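ThiJ/PfpI family protein (Francisella tularensis subsp. novicida, PDB 4P5P) is a virulence factor and probable cysteine protease of the ThiJ/PfpI family that may, like Hsp31-type relatives, have glyoxalase III activity. Local coordinates at residues E154-S159 with A185-A190; W193-K198 with P209-D214; N148-K153 with V181-K186. One frame throughout, in Å; residues are numbered along the deposited sequence.

Contact 1: residues E154-S159 with A185-A190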
loop_
_atom_site.group_PDB
_atom_site.type_symbol
_atom_site.label_atom_id
_atom_site.label_comp_id
_atom_site.label_asym_id
_atom_site.label_seq_id
_atom_site.Cartn_x
_atom_site.Cartn_y
_atom_site.Cartn_z
ATOM N N GLU A 154 -15.003 -3.531 -7.074
ATOM C CA GLU A 154 -13.988 -4.157 -7.905
ATOM C C GLU A 154 -12.602 -3.789 -7.403
ATOM O O GLU A 154 -12.257 -2.611 -7.319
ATOM C CB GLU A 154 -14.162 -3.740 -9.361
ATOM C CG GLU A 154 -15.551 -4.073 -9.864
ATOM C CD GLU A 154 -15.719 -3.870 -11.345
ATOM O OE1 GLU A 154 -16.862 -4.026 -11.833
ATOM O OE2 GLU A 154 -14.718 -3.555 -12.021
ATOM N N VAL A 155 -11.842 -4.811 -7.041
ATOM C CA VAL A 155 -10.487 -4.647 -6.537
ATOM C C VAL A 155 -9.540 -5.655 -7.178
ATOM O O VAL A 155 -9.963 -6.657 -7.778
ATOM C CB VAL A 155 -10.409 -4.823 -4.986
ATOM C CG1 VAL A 155 -11.376 -3.897 -4.275
ATOM C CG2 VAL A 155 -10.660 -6.283 -4.579
ATOM N N THR A 156 -8.250 -5.371 -7.054
ATOM C CA THR A 156 -7.210 -6.347 -7.306
ATOM C C THR A 156 -6.192 -6.271 -6.175
ATOM O O THR A 156 -6.449 -5.627 -5.145
ATOM C CB THR A 156 -6.539 -6.121 -8.689
ATOM O OG1 THR A 156 -5.663 -7.212 -8.991
ATOM C CG2 THR A 156 -5.765 -4.809 -8.725
ATOM N N GLY A 157 -5.060 -6.937 -6.368
ATOM C CA GLY A 157 -4.024 -7.068 -5.357
ATOM C C GLY A 157 -3.175 -8.265 -5.736
ATOM O O GLY A 157 -3.496 -8.955 -6.701
ATOM N N PHE A 158 -2.090 -8.511 -5.005
ATOM C CA PHE A 158 -1.154 -9.582 -5.346
ATOM C C PHE A 158 -1.893 -10.919 -5.478
ATOM O O PHE A 158 -2.578 -11.358 -4.556
ATOM C CB PHE A 158 -0.054 -9.657 -4.285
ATOM C CG PHE A 158 1.223 -10.306 -4.748
ATOM C CD1 PHE A 158 2.134 -9.608 -5.536
ATOM C CD2 PHE A 158 1.535 -11.595 -4.371
ATOM C CE1 PHE A 158 3.325 -10.199 -5.938
ATOM C CE2 PHE A 158 2.715 -12.181 -4.766
ATOM C CZ PHE A 158 3.612 -11.482 -5.549
ATOM N N SER A 159 -1.746 -11.573 -6.626
ATOM C CA SER A 159 -2.591 -12.718 -6.962
ATOM C C SER A 159 -2.049 -14.010 -6.364
ATOM O O SER A 159 -0.864 -14.113 -6.076
ATOM C CB SER A 159 -2.716 -12.856 -8.483
ATOM O OG SER A 159 -1.504 -13.295 -9.056
ATOM N N ALA A 185 -15.535 -8.399 -1.713
ATOM C CA ALA A 185 -15.068 -7.655 -2.881
ATOM C C ALA A 185 -15.126 -8.512 -4.143
ATOM O O ALA A 185 -15.164 -9.749 -4.074
ATOM C CB ALA A 185 -13.646 -7.140 -2.662
ATOM N N LYS A 186 -15.157 -7.832 -5.288
ATOM C CA LYS A 186 -15.084 -8.479 -6.594
ATOM C C LYS A 186 -13.635 -8.440 -7.028
ATOM O O LYS A 186 -13.176 -7.429 -7.566
ATOM C CB LYS A 186 -15.987 -7.763 -7.598
ATOM C CG LYS A 186 -17.456 -7.788 -7.187
ATOM C CD LYS A 186 -18.315 -6.876 -8.032
ATOM C CE LYS A 186 -19.722 -6.797 -7.461
ATOM N NZ LYS A 186 -20.593 -5.880 -8.246
ATOM N N TYR A 187 -12.918 -9.533 -6.766
ATOM C CA TYR A 187 -11.501 -9.634 -7.070
ATOM C C TYR A 187 -11.254 -10.064 -8.500
ATOM O O TYR A 187 -11.896 -10.983 -8.998
ATOM C CB TYR A 187 -10.799 -10.627 -6.137
ATOM C CG TYR A 187 -9.308 -10.717 -6.429
ATOM C CD1 TYR A 187 -8.820 -11.590 -7.391
ATOM C CD2 TYR A 187 -8.397 -9.882 -5.788
ATOM C CE1 TYR A 187 -7.484 -11.657 -7.686
ATOM C CE2 TYR A 187 -7.040 -9.948 -6.077
ATOM C CZ TYR A 187 -6.593 -10.840 -7.043
ATOM O OH TYR A 187 -5.266 -10.954 -7.385
ATOM N N SER A 188 -10.304 -9.400 -9.141
ATOM C CA SER A 188 -9.810 -9.844 -10.444
ATOM C C SER A 188 -8.321 -9.575 -10.552
ATOM O O SER A 188 -7.758 -8.806 -9.770
ATOM C CB SER A 188 -10.544 -9.154 -11.593
ATOM O OG SER A 188 -10.236 -7.777 -11.660
ATOM N N SER A 189 -7.676 -10.224 -11.518
ATOM C CA SER A 189 -6.254 -10.009 -11.766
ATOM C C SER A 189 -5.929 -10.195 -13.237
ATOM O O SER A 189 -6.644 -10.891 -13.975
ATOM C CB SER A 189 -5.389 -10.963 -10.918
ATOM O OG SER A 189 -5.560 -12.325 -11.304
ATOM N N ALA A 190 -4.848 -9.558 -13.654
ATOM C CA ALA A 190 -4.308 -9.788 -14.976
ATOM C C ALA A 190 -3.303 -10.921 -14.905
ATOM O O ALA A 190 -3.047 -11.476 -13.848
ATOM C CB ALA A 190 -3.663 -8.524 -15.513
HETATM O O HOH W 1 -1.413 -13.404 -12.063
#

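Contact 2: residues W193-K198 with P209-D214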
loop_
_atom_site.group_PDB
_atom_site.type_symbol
_atom_site.label_atom_id
_atom_site.label_comp_id
_atom_site.label_asym_id
_atom_site.label_seq_id
_atom_site.Cartn_x
_atom_site.Cartn_y
_atom_site.Cartn_z
ATOM N N TRP A 193 2.646 -10.556 -13.302
ATOM C CA TRP A 193 3.617 -9.474 -13.489
ATOM C C TRP A 193 3.211 -8.462 -14.551
ATOM O O TRP A 193 4.027 -7.633 -14.964
ATOM C CB TRP A 193 4.986 -10.044 -13.828
ATOM C CG TRP A 193 5.321 -11.253 -13.035
ATOM C CD1 TRP A 193 5.663 -12.479 -13.520
ATOM C CD2 TRP A 193 5.326 -11.370 -11.605
ATOM N NE1 TRP A 193 5.892 -13.351 -12.483
ATOM C CE2 TRP A 193 5.693 -12.695 -11.297
ATOM C CE3 TRP A 193 5.062 -10.482 -10.559
ATOM C CZ2 TRP A 193 5.807 -13.152 -9.981
ATOM C CZ3 TRP A 193 5.176 -10.937 -9.258
ATOM C CH2 TRP A 193 5.541 -12.259 -8.980
ATOM N N GLN A 194 1.945 -8.502 -14.955
ATOM C CA GLN A 194 1.380 -7.484 -15.830
ATOM C C GLN A 194 0.769 -6.348 -15.016
ATOM O O GLN A 194 0.225 -6.577 -13.940
ATOM C CB GLN A 194 0.321 -8.097 -16.742
ATOM C CG GLN A 194 0.852 -9.212 -17.603
ATOM C CD GLN A 194 1.846 -8.709 -18.621
ATOM O OE1 GLN A 194 1.464 -8.105 -19.624
ATOM N NE2 GLN A 194 3.128 -8.954 -18.372
ATOM N N SER A 195 0.850 -5.131 -15.537
ATOM C CA SER A 195 0.265 -3.972 -14.877
ATOM C C SER A 195 -1.254 -4.089 -14.880
ATOM O O SER A 195 -1.875 -4.337 -15.925
ATOM C CB SER A 195 0.700 -2.684 -15.566
ATOM O OG SER A 195 0.161 -1.543 -14.915
ATOM N N TYR A 196 -1.847 -3.912 -13.703
ATOM C CA TYR A 196 -3.291 -4.055 -13.537
ATOM C C TYR A 196 -3.775 -3.197 -12.386
ATOM O O TYR A 196 -3.335 -3.369 -11.250
ATOM C CB TYR A 196 -3.659 -5.511 -13.297
ATOM C CG TYR A 196 -5.141 -5.803 -13.411
ATOM C CD1 TYR A 196 -5.814 -5.614 -14.607
ATOM C CD2 TYR A 196 -5.863 -6.300 -12.335
ATOM C CE1 TYR A 196 -7.162 -5.901 -14.726
ATOM C CE2 TYR A 196 -7.216 -6.595 -12.449
ATOM C CZ TYR A 196 -7.861 -6.390 -13.646
ATOM O OH TYR A 196 -9.213 -6.675 -13.761
ATOM N N VAL A 197 -4.666 -2.268 -12.706
ATOM C CA VAL A 197 -5.190 -1.307 -11.752
ATOM C C VAL A 197 -6.712 -1.264 -11.819
ATOM O O VAL A 197 -7.296 -1.160 -12.895
ATOM C CB VAL A 197 -4.622 0.102 -12.014
ATOM C CG1 VAL A 197 -5.188 1.121 -11.029
ATOM C CG2 VAL A 197 -3.104 0.071 -11.944
ATOM N N LYS A 198 -7.340 -1.331 -10.648
ATOM C CA LYS A 198 -8.779 -1.210 -10.514
ATOM C C LYS A 198 -9.149 0.055 -9.755
ATOM O O LYS A 198 -8.427 0.464 -8.848
ATOM C CB LYS A 198 -9.344 -2.431 -9.788
ATOM C CG LYS A 198 -9.140 -3.750 -10.548
ATOM C CD LYS A 198 -9.835 -3.780 -11.916
ATOM C CE LYS A 198 -11.317 -3.550 -11.815
ATOM N NZ LYS A 198 -12.026 -3.748 -13.111
ATOM N N PRO A 209 4.288 -5.022 -8.377
ATOM C CA PRO A 209 5.216 -3.901 -8.535
ATOM C C PRO A 209 5.175 -3.331 -9.948
ATOM O O PRO A 209 5.437 -2.137 -10.144
ATOM C CB PRO A 209 6.576 -4.531 -8.230
ATOM C CG PRO A 209 6.271 -5.703 -7.381
ATOM C CD PRO A 209 4.972 -6.229 -7.884
ATOM N N GLN A 210 4.835 -4.181 -10.919
ATOM C CA GLN A 210 4.791 -3.767 -12.313
ATOM C C GLN A 210 3.611 -2.846 -12.599
ATOM O O GLN A 210 3.500 -2.301 -13.697
ATOM C CB GLN A 210 4.733 -4.987 -13.232
ATOM C CG GLN A 210 5.955 -5.883 -13.141
ATOM C CD GLN A 210 5.973 -6.792 -11.919
ATOM O OE1 GLN A 210 4.966 -6.961 -11.230
ATOM N NE2 GLN A 210 7.142 -7.371 -11.636
ATOM N N SER A 211 2.729 -2.679 -11.615
ATOM C CA SER A 211 1.551 -1.829 -11.744
ATOM C C SER A 211 1.750 -0.437 -11.167
ATOM O O SER A 211 0.832 0.383 -11.225
ATOM C CB SER A 211 0.352 -2.452 -11.022
ATOM O OG SER A 211 0.098 -3.770 -11.447
ATOM N N ALA A 212 2.930 -0.170 -10.612
ATOM C CA ALA A 212 3.137 1.040 -9.825
ATOM C C ALA A 212 2.909 2.334 -10.614
ATOM O O ALA A 212 2.348 3.301 -10.086
ATOM C CB ALA A 212 4.544 1.035 -9.240
ATOM N N THR A 213 3.368 2.364 -11.862
ATOM C CA THR A 213 3.235 3.552 -12.704
ATOM C C THR A 213 1.777 3.914 -12.941
ATOM O O THR A 213 1.356 5.047 -12.691
ATOM C CB THR A 213 3.937 3.348 -14.070
ATOM O OG1 THR A 213 5.352 3.311 -13.873
ATOM C CG2 THR A 213 3.613 4.471 -15.038
ATOM N N ASP A 214 1.003 2.951 -13.425
ATOM C CA ASP A 214 -0.391 3.203 -13.737
ATOM C C ASP A 214 -1.205 3.433 -12.465
ATOM O O ASP A 214 -2.207 4.135 -12.480
ATOM C CB ASP A 214 -0.971 2.040 -14.533
ATOM C CG ASP A 214 -0.721 2.171 -16.030
ATOM O OD1 ASP A 214 0.060 3.053 -16.452
ATOM O OD2 ASP A 214 -1.310 1.381 -16.793
HETATM O O HOH W 2 2.200 0.439 -14.495
HETATM O O HOH W 3 -2.304 -0.903 -15.968
#

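Contact 3: residues N148-K153 with V181-K186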
loop_
_atom_site.group_PDB
_atom_site.type_symbol
_atom_site.label_atom_id
_atom_site.label_comp_id
_atom_site.label_asym_id
_atom_site.label_seq_id
_atom_site.Cartn_x
_atom_site.Cartn_y
_atom_site.Cartn_z
ATOM N N ASN A 148 -18.027 -4.497 5.615
ATOM C CA ASN A 148 -16.788 -4.139 4.926
ATOM C C ASN A 148 -17.015 -3.105 3.829
ATOM O O ASN A 148 -17.878 -3.278 2.983
ATOM C CB ASN A 148 -16.147 -5.381 4.318
ATOM C CG ASN A 148 -15.817 -6.438 5.352
ATOM O OD1 ASN A 148 -16.702 -7.134 5.858
ATOM N ND2 ASN A 148 -14.533 -6.577 5.658
ATOM N N ILE A 149 -16.228 -2.040 3.820
ATOM C CA ILE A 149 -16.469 -1.003 2.823
ATOM C C ILE A 149 -16.085 -1.445 1.409
ATOM O O ILE A 149 -16.544 -0.825 0.443
ATOM C CB ILE A 149 -15.738 0.335 3.149
ATOM C CG1 ILE A 149 -14.204 0.197 3.072
ATOM C CG2 ILE A 149 -16.211 0.859 4.495
ATOM C CD1 ILE A 149 -13.453 1.532 3.084
ATOM N N ILE A 150 -15.269 -2.491 1.274
ATOM C CA ILE A 150 -14.924 -2.971 -0.061
ATOM C C ILE A 150 -15.900 -4.019 -0.585
ATOM O O ILE A 150 -15.724 -4.489 -1.711
ATOM C CB ILE A 150 -13.487 -3.564 -0.146
ATOM C CG1 ILE A 150 -13.354 -4.858 0.665
ATOM C CG2 ILE A 150 -12.459 -2.526 0.287
ATOM C CD1 ILE A 150 -12.001 -5.519 0.508
ATOM N N ARG A 151 -16.924 -4.383 0.185
ATOM C CA ARG A 151 -17.916 -5.334 -0.341
ATOM C C ARG A 151 -18.561 -4.762 -1.603
ATOM O O ARG A 151 -18.874 -3.582 -1.676
ATOM C CB ARG A 151 -18.983 -5.685 0.703
ATOM C CG ARG A 151 -20.010 -4.611 0.992
ATOM C CD ARG A 151 -20.700 -4.930 2.323
ATOM N NE ARG A 151 -21.861 -4.095 2.618
ATOM C CZ ARG A 151 -21.808 -2.813 2.963
ATOM N NH1 ARG A 151 -20.638 -2.185 3.040
ATOM N NH2 ARG A 151 -22.933 -2.160 3.239
ATOM N N ASP A 152 -18.710 -5.629 -2.599
ATOM C CA ASP A 152 -19.331 -5.304 -3.886
ATOM C C ASP A 152 -18.479 -4.368 -4.749
ATOM O O ASP A 152 -18.933 -3.916 -5.802
ATOM C CB ASP A 152 -20.730 -4.694 -3.677
ATOM C CG ASP A 152 -21.641 -5.600 -2.867
ATOM O OD1 ASP A 152 -21.534 -6.830 -3.040
ATOM O OD2 ASP A 152 -22.461 -5.090 -2.066
ATOM N N LYS A 153 -17.245 -4.091 -4.337
ATOM C CA LYS A 153 -16.375 -3.215 -5.115
ATOM C C LYS A 153 -15.339 -4.023 -5.884
ATOM O O LYS A 153 -14.880 -5.066 -5.425
ATOM C CB LYS A 153 -15.709 -2.185 -4.205
ATOM C CG LYS A 153 -16.734 -1.199 -3.644
ATOM C CD LYS A 153 -16.110 -0.014 -2.955
ATOM C CE LYS A 153 -17.177 0.996 -2.529
ATOM N NZ LYS A 153 -18.204 0.403 -1.621
ATOM N N VAL A 181 -11.922 -11.768 -1.448
ATOM C CA VAL A 181 -13.157 -12.427 -1.849
ATOM C C VAL A 181 -14.040 -12.674 -0.624
ATOM O O VAL A 181 -15.241 -12.380 -0.650
ATOM C CB VAL A 181 -12.873 -13.755 -2.597
ATOM C CG1 VAL A 181 -14.152 -14.575 -2.802
ATOM C CG2 VAL A 181 -12.216 -13.469 -3.958
ATOM N N GLU A 182 -13.463 -13.193 0.454
ATOM C CA GLU A 182 -14.245 -13.409 1.674
ATOM C C GLU A 182 -14.865 -12.115 2.215
ATOM O O GLU A 182 -15.952 -12.143 2.807
ATOM C CB GLU A 182 -13.408 -14.052 2.789
ATOM C CG GLU A 182 -14.249 -14.243 4.068
ATOM C CD GLU A 182 -13.592 -15.077 5.147
ATOM O OE1 GLU A 182 -14.244 -15.270 6.202
ATOM O OE2 GLU A 182 -12.439 -15.524 4.957
ATOM N N ALA A 183 -14.171 -10.995 2.028
ATOM C CA ALA A 183 -14.656 -9.698 2.489
ATOM C C ALA A 183 -15.830 -9.174 1.654
ATOM O O ALA A 183 -16.461 -8.178 2.015
ATOM C CB ALA A 183 -13.533 -8.693 2.487
ATOM N N GLY A 184 -16.096 -9.831 0.531
ATOM C CA GLY A 184 -17.211 -9.467 -0.325
ATOM C C GLY A 184 -16.827 -8.643 -1.540
ATOM O O GLY A 184 -17.686 -8.218 -2.312
ATOM N N ALA A 185 -15.535 -8.399 -1.713
ATOM C CA ALA A 185 -15.068 -7.655 -2.881
ATOM C C ALA A 185 -15.126 -8.512 -4.143
ATOM O O ALA A 185 -15.164 -9.749 -4.074
ATOM C CB ALA A 185 -13.646 -7.140 -2.662
ATOM N N LYS A 186 -15.157 -7.832 -5.288
ATOM C CA LYS A 186 -15.084 -8.479 -6.594
ATOM C C LYS A 186 -13.635 -8.440 -7.028
ATOM O O LYS A 186 -13.176 -7.429 -7.566
ATOM C CB LYS A 186 -15.987 -7.763 -7.598
ATOM C CG LYS A 186 -17.456 -7.788 -7.187
ATOM C CD LYS A 186 -18.315 -6.876 -8.032
ATOM C CE LYS A 186 -19.722 -6.797 -7.461
ATOM N NZ LYS A 186 -20.593 -5.880 -8.246
#

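Contact 1: residues E154-S159 with A185-A190
A185 meets V155 through methyl groups alone, its CB lying 3.7 Å from V155 CG2. K186 then supplies its carbonyl: V155 N donates to K186 O at 3.0 Å, nearly straight (169°). The extended side chain of K186 runs beside E154 on one face of the pair, but the charged ends stay apart, and the E154 carboxylate is salt-bridged to K198. Y187 lies on the other face with V155, and its backbone is bracketed by bonds of that valine, because V155 O takes the amide of S188 at 3.1 Å. Bonds to the residues before and after Y187 define a parallel pairing, and this gives a short two-stranded sheet separate from the seven-stranded sheet of the flavodoxin-like fold. Beyond it the Y187 side chain takes over. With CG anti to the backbone N (chi1 -179°) the ring starts out beside the carbonyl carbon, and Y187 OH donates to G157 O at 2.8 Å; the acceptor lies in the ring plane at its edge, whereas the hydroxyl stands 39° above the carbonyl plane. S188 O receives T156 OG1 at 2.7 Å within the plane of the carbonyl. S189 adds a looser touch, its OG 4.0 Å from S159 CB. A water donates both to A190 O (3.1 Å) and to S159 OG, the N-cap hydroxyl of helix 160-165, which also bonds E162.

Contact 2: residues W193-K198 with P209-D214
Q210 and W193 meet where the loop entering edge strand 197-200 passes the 3-10 turn 209-211 that leads into helix 212-222, the two segments being joined by the antiparallel hairpin of strands 197-200 and 203-206. The two side chains cross obliquely, with amide and indole planes 62° apart. The aliphatic part of Q210 lies against the backbone, CG being 3.2 Å from W193 O, while its amide group comes to the indole edge near CE3. S211 points its hydroxyl at the opposing chain: OG, anti to its own carbonyl carbon (chi1 -54°), accepts Y196 N at 3.0 Å with an angle of 161°. The same oxygen also bonds N208, so its two partners tie the loop to the residues just before the helix. V197 CG2 packs on the CB of D214 at 3.9 Å, a carbon-to-carbon touch. S195 and D214 face each other with their oxygens too far apart for a direct bond, and water fills the role. One water joins S195 OG, Q210 O and D214 N, from which it accepts at 3.0 Å. The second lies 2.8 Å from S195 OG and donates to D214 OD2 at 2.6 Å.

Contact 3: residues N148-K153 with V181-K186
In one of its two modelled conformers the N148 carboxamide approaches A183 with ND2 3.9 Å from A183 CB, while N148 CB lies 3.6 Å from A183 O; its polar end is bonded to K142. The second flat group, the R151 guanidinium, turns back on its own segment: N148 O sits at its edge, only 9° out of its plane, and takes NH1 at 3.0 Å. R151 N, whose bond closes the type I turn from N148 to R151, reaches that same carbonyl from the opposite face, so two donors grip one acceptor. A type II turn, I150 to K153, overlaps it by two residues and presents D152 N to G184 O at 2.8 Å, almost straight (176°) although the donor stands 48° above the carbonyl plane. G184, with the positive phi of a Schellman motif at the end of helix 176-182, offers this carbonyl. I150 CD1 touches both alanine methyls, A183 CB at 4.0 Å and A185 CB at 3.9 Å. Next along the chain, K153 O accepts K186 N at 2.8 Å, and the K186 chain passes D152 O with CE 3.4 Å away. The contact joins the end of helix 176-182 to the two overlapping beta turns before strand 154-155. I149 packs on V118, L119 and Y122 of helix 112-123, and the K153–K186 bond leads into the parallel pairing of strands 154-155 and 186-187.

Contacts 1 and 3 are partly buried; their segments adjoin on one run of chain and overlap on the other, sharing A185 and K186. Their centres are about 10 Å apart, and Y187 CB packs on V181 CG2. Contact 3 relies on turns and a helix end, contact 1 on regular parallel bonding followed by side-chain bonds to carbonyls. Contact 2 is a surface contact with one direct hydrogen bond and two bridging waters, formed at the edge strand of the main sheet. It still touches contact 1, since S188 OG probably bonds Y196 OH and Y196 packs on T156 and S189. Contacts 2 and 3 do not touch, with nearest atoms about 6 Å apart.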